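Local structure of peptidase S9 prolyl oligopeptidase catalytic domain-containing protein (Pyrococcus horikoshii, 4HXF) at residues E166-P171 / D181-S186. The protein is a self-compartmentalizing hexameric serine protease, an acylaminoacyl peptidase of the prolyl oligopeptidase family that probably cleaves peptides selected by their access to the assembled hexamer. Numbering follows the deposited sequence.
Sequences EQFEKP and DSIVVS
Segments 166-171, bearing F168 and K170, and 181-186, bearing I183 and V185, lie on strands that run in nearly the same direction, their short axes 27° apart and 9.4 Å from each other at closest approach. Their nearest CA atoms, those of K170 and V185, are 8.9 Å apart, and no hydrogen bond joins the two segments: they face each other across a layer of side chains. F168 points into it. With chi1 at 56°, CG is flanked by both the backbone N and C, and the ring turns its edge to the second strand. At that edge CE1 meets CD1 of I183, 4.1 Å away, while CZ meets CG2 of V185 at 3.9 Å. The two strands belong to successive four-stranded antiparallel sheets, neighbouring blades of the beta-propeller: 163-171 is the last strand of one blade, and 182-188 is the second strand of the next. Within this interface the F168 ring also stacks with F154 of its own blade and with W205 of the facing one. The methyls of V185 divide the work: CG2 takes the phenyl edge, whereas CG1 lies against the aliphatic chain of K170, 4.0 Å from CG and also 4.0 Å from CE. The bend at chi2 (-67°) folds the chain so that CE, as well as CG, comes against this methyl. An alanine in place of V185 would take away both methyls and is likely to leave the ring edge and the lysine methylenes without their shared apolar neighbour, opening a gap between the blades. Beyond the apolar contact, K170 NZ forms a salt bridge with E210 of the facing blade. At the start of 166-171, E166 forms a salt bridge with K345 of a second subunit.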
ATOM      1  N   GLU A 166       9.069  -2.834 -38.379  1.00 18.90           N
ATOM      2  CA  GLU A 166      10.024  -1.873 -38.907  1.00 19.54           C
ATOM      3  C   GLU A 166       9.916  -0.682 -38.039  1.00 18.49           C
ATOM      4  O   GLU A 166       8.840  -0.337 -37.525  1.00 15.13           O
ATOM      5  CB  GLU A 166       9.555  -1.397 -40.283  1.00 23.88           C
ATOM      6  CG  GLU A 166       9.382  -2.395 -41.364  1.00 28.57           C
ATOM      7  CD  GLU A 166      10.639  -2.661 -42.152  1.00 36.56           C
ATOM      8  OE1 GLU A 166      10.542  -3.456 -43.111  1.00 42.26           O
ATOM      9  OE2 GLU A 166      11.722  -2.129 -41.778  1.00 37.04           O
ATOM     10  N   GLN A 167      11.043  -0.010 -37.876  1.00 18.31           N
ATOM     11  CA  GLN A 167      11.031   1.221 -37.134  1.00 17.99           C
ATOM     12  C   GLN A 167      12.104   2.148 -37.645  1.00 22.33           C
ATOM     13  O   GLN A 167      13.174   1.685 -38.156  1.00 21.61           O
ATOM     14  CB  GLN A 167      11.267   0.988 -35.690  1.00 21.36           C
ATOM     15  CG  GLN A 167      12.559   0.397 -35.278  1.00 31.05           C
ATOM     16  CD  GLN A 167      12.407  -0.101 -33.858  1.00 44.34           C
ATOM     17  OE1 GLN A 167      12.397   0.715 -32.901  1.00 56.18           O
ATOM     18  NE2 GLN A 167      12.168  -1.423 -33.709  1.00 45.74           N
ATOM     19  N   PHE A 168      11.870   3.453 -37.503  1.00 17.90           N
ATOM     20  CA  PHE A 168      12.895   4.444 -37.860  1.00 17.00           C
ATOM     21  C   PHE A 168      12.568   5.742 -37.139  1.00 17.31           C
ATOM     22  O   PHE A 168      11.484   5.924 -36.616  1.00 16.63           O
ATOM     23  CB  PHE A 168      13.059   4.684 -39.370  1.00 18.14           C
ATOM     24  CG  PHE A 168      11.806   5.092 -40.121  1.00 17.37           C
ATOM     25  CD1 PHE A 168      10.874   4.129 -40.562  1.00 18.02           C
ATOM     26  CD2 PHE A 168      11.530   6.436 -40.420  1.00 18.32           C
ATOM     27  CE1 PHE A 168       9.679   4.509 -41.183  1.00 19.82           C
ATOM     28  CE2 PHE A 168      10.347   6.802 -41.044  1.00 17.88           C
ATOM     29  CZ  PHE A 168       9.481   5.868 -41.448  1.00 18.20           C
ATOM     30  N   GLU A 169      13.551   6.625 -37.139  1.00 18.28           N
ATOM     31  CA  GLU A 169      13.423   7.950 -36.495  1.00 18.92           C
ATOM     32  C   GLU A 169      13.684   9.080 -37.481  1.00 17.81           C
ATOM     33  O   GLU A 169      14.373   8.913 -38.516  1.00 18.18           O
ATOM     34  CB  GLU A 169      14.316   8.049 -35.273  1.00 23.07           C
ATOM     35  CG  GLU A 169      15.714   8.501 -35.488  1.00 33.81           C
ATOM     36  CD  GLU A 169      16.458   8.669 -34.123  1.00 40.97           C
ATOM     37  OE1 GLU A 169      17.140   9.673 -33.939  1.00 47.09           O
ATOM     38  OE2 GLU A 169      16.302   7.813 -33.265  1.00 39.92           O
ATOM     39  N   LYS A 170      13.103  10.212 -37.161  1.00 17.07           N
ATOM     40  CA  LYS A 170      13.282  11.440 -37.904  1.00 18.52           C
ATOM     41  C   LYS A 170      13.388  12.599 -36.954  1.00 19.44           C
ATOM     42  O   LYS A 170      13.140  12.445 -35.765  1.00 16.80           O
ATOM     43  CB  LYS A 170      12.066  11.658 -38.827  1.00 20.38           C
ATOM     44  CG  LYS A 170      12.060  10.722 -39.990  1.00 19.50           C
ATOM     45  CD  LYS A 170      13.197  10.912 -41.023  1.00 21.14           C
ATOM     46  CE  LYS A 170      13.005  10.063 -42.270  1.00 24.31           C
ATOM     47  NZ  LYS A 170      14.284  10.166 -43.044  1.00 27.32           N
ATOM     48  N   PRO A 171      13.795  13.778 -37.475  1.00 18.66           N
ATOM     49  CA  PRO A 171      13.718  14.965 -36.617  1.00 19.93           C
ATOM     50  C   PRO A 171      12.387  15.260 -35.975  1.00 17.70           C
ATOM     51  O   PRO A 171      11.340  14.693 -36.428  1.00 17.21           O
ATOM     52  CB  PRO A 171      14.101  16.097 -37.624  1.00 25.40           C
ATOM     53  CG  PRO A 171      14.912  15.394 -38.640  1.00 24.21           C
ATOM     54  CD  PRO A 171      14.222  14.067 -38.853  1.00 21.97           C
ATOM     55  N   ASP A 181       1.847   0.440 -49.801  1.00 20.92           N
ATOM     56  CA  ASP A 181       2.867  -0.253 -48.965  1.00 21.93           C
ATOM     57  C   ASP A 181       4.101   0.571 -48.605  1.00 22.23           C
ATOM     58  O   ASP A 181       5.022   0.093 -47.908  1.00 23.14           O
ATOM     59  CB  ASP A 181       3.343  -1.587 -49.610  1.00 30.14           C
ATOM     60  CG  ASP A 181       2.348  -2.679 -49.427  1.00 35.28           C
ATOM     61  OD1 ASP A 181       1.612  -2.647 -48.410  1.00 35.95           O
ATOM     62  OD2 ASP A 181       2.191  -3.435 -50.392  1.00 36.51           O
ATOM     63  N   SER A 182       4.077   1.846 -49.032  1.00 19.67           N
ATOM     64  CA  SER A 182       5.077   2.819 -48.619  1.00 19.57           C
ATOM     65  C   SER A 182       4.585   3.754 -47.590  1.00 16.88           C
ATOM     66  O   SER A 182       3.406   3.763 -47.255  1.00 16.90           O
ATOM     67  CB  SER A 182       5.529   3.631 -49.886  1.00 22.59           C
ATOM     68  OG  SER A 182       6.006   2.723 -50.872  1.00 25.27           O
ATOM     69  N   ILE A 183       5.494   4.487 -46.977  1.00 17.68           N
ATOM     70  CA  ILE A 183       5.150   5.483 -46.039  1.00 16.89           C
ATOM     71  C   ILE A 183       5.645   6.871 -46.560  1.00 16.24           C
ATOM     72  O   ILE A 183       6.794   6.991 -46.999  1.00 18.66           O
ATOM     73  CB  ILE A 183       5.798   5.230 -44.662  1.00 17.57           C
ATOM     74  CG1 ILE A 183       5.316   3.870 -44.082  1.00 18.14           C
ATOM     75  CG2 ILE A 183       5.507   6.341 -43.671  1.00 17.51           C
ATOM     76  CD1 ILE A 183       6.157   3.424 -42.894  1.00 18.59           C
ATOM     77  N   VAL A 184       4.739   7.854 -46.599  1.00 16.14           N
ATOM     78  CA  VAL A 184       5.106   9.248 -46.989  1.00 16.23           C
ATOM     79  C   VAL A 184       5.460   9.982 -45.720  1.00 17.50           C
ATOM     80  O   VAL A 184       4.646  10.087 -44.751  1.00 17.33           O
ATOM     81  CB  VAL A 184       3.987   9.985 -47.744  1.00 17.98           C
ATOM     82  CG1 VAL A 184       4.486  11.321 -48.267  1.00 16.84           C
ATOM     83  CG2 VAL A 184       3.517   9.180 -48.934  1.00 21.71           C
ATOM     84  N   VAL A 185       6.677  10.456 -45.677  1.00 15.17           N
ATOM     85  CA  VAL A 185       7.250  11.051 -44.488  1.00 14.61           C
ATOM     86  C   VAL A 185       7.505  12.517 -44.677  1.00 16.62           C
ATOM     87  O   VAL A 185       8.248  12.867 -45.592  1.00 17.99           O
ATOM     88  CB  VAL A 185       8.538  10.347 -43.997  1.00 16.29           C
ATOM     89  CG1 VAL A 185       9.138  10.946 -42.701  1.00 16.43           C
ATOM     90  CG2 VAL A 185       8.249   8.756 -43.821  1.00 16.49           C
ATOM     91  N   SER A 186       6.919  13.381 -43.846  1.00 14.29           N
ATOM     92  CA  SER A 186       7.079  14.856 -43.982  1.00 14.70           C
ATOM     93  C   SER A 186       7.941  15.349 -42.826  1.00 16.01           C
ATOM     94  O   SER A 186       7.591  15.079 -41.651  1.00 15.98           O
ATOM     95  CB  SER A 186       5.705  15.565 -44.017  1.00 13.65           C
ATOM     96  OG  SER A 186       4.887  15.036 -45.055  1.00 14.53           O
TER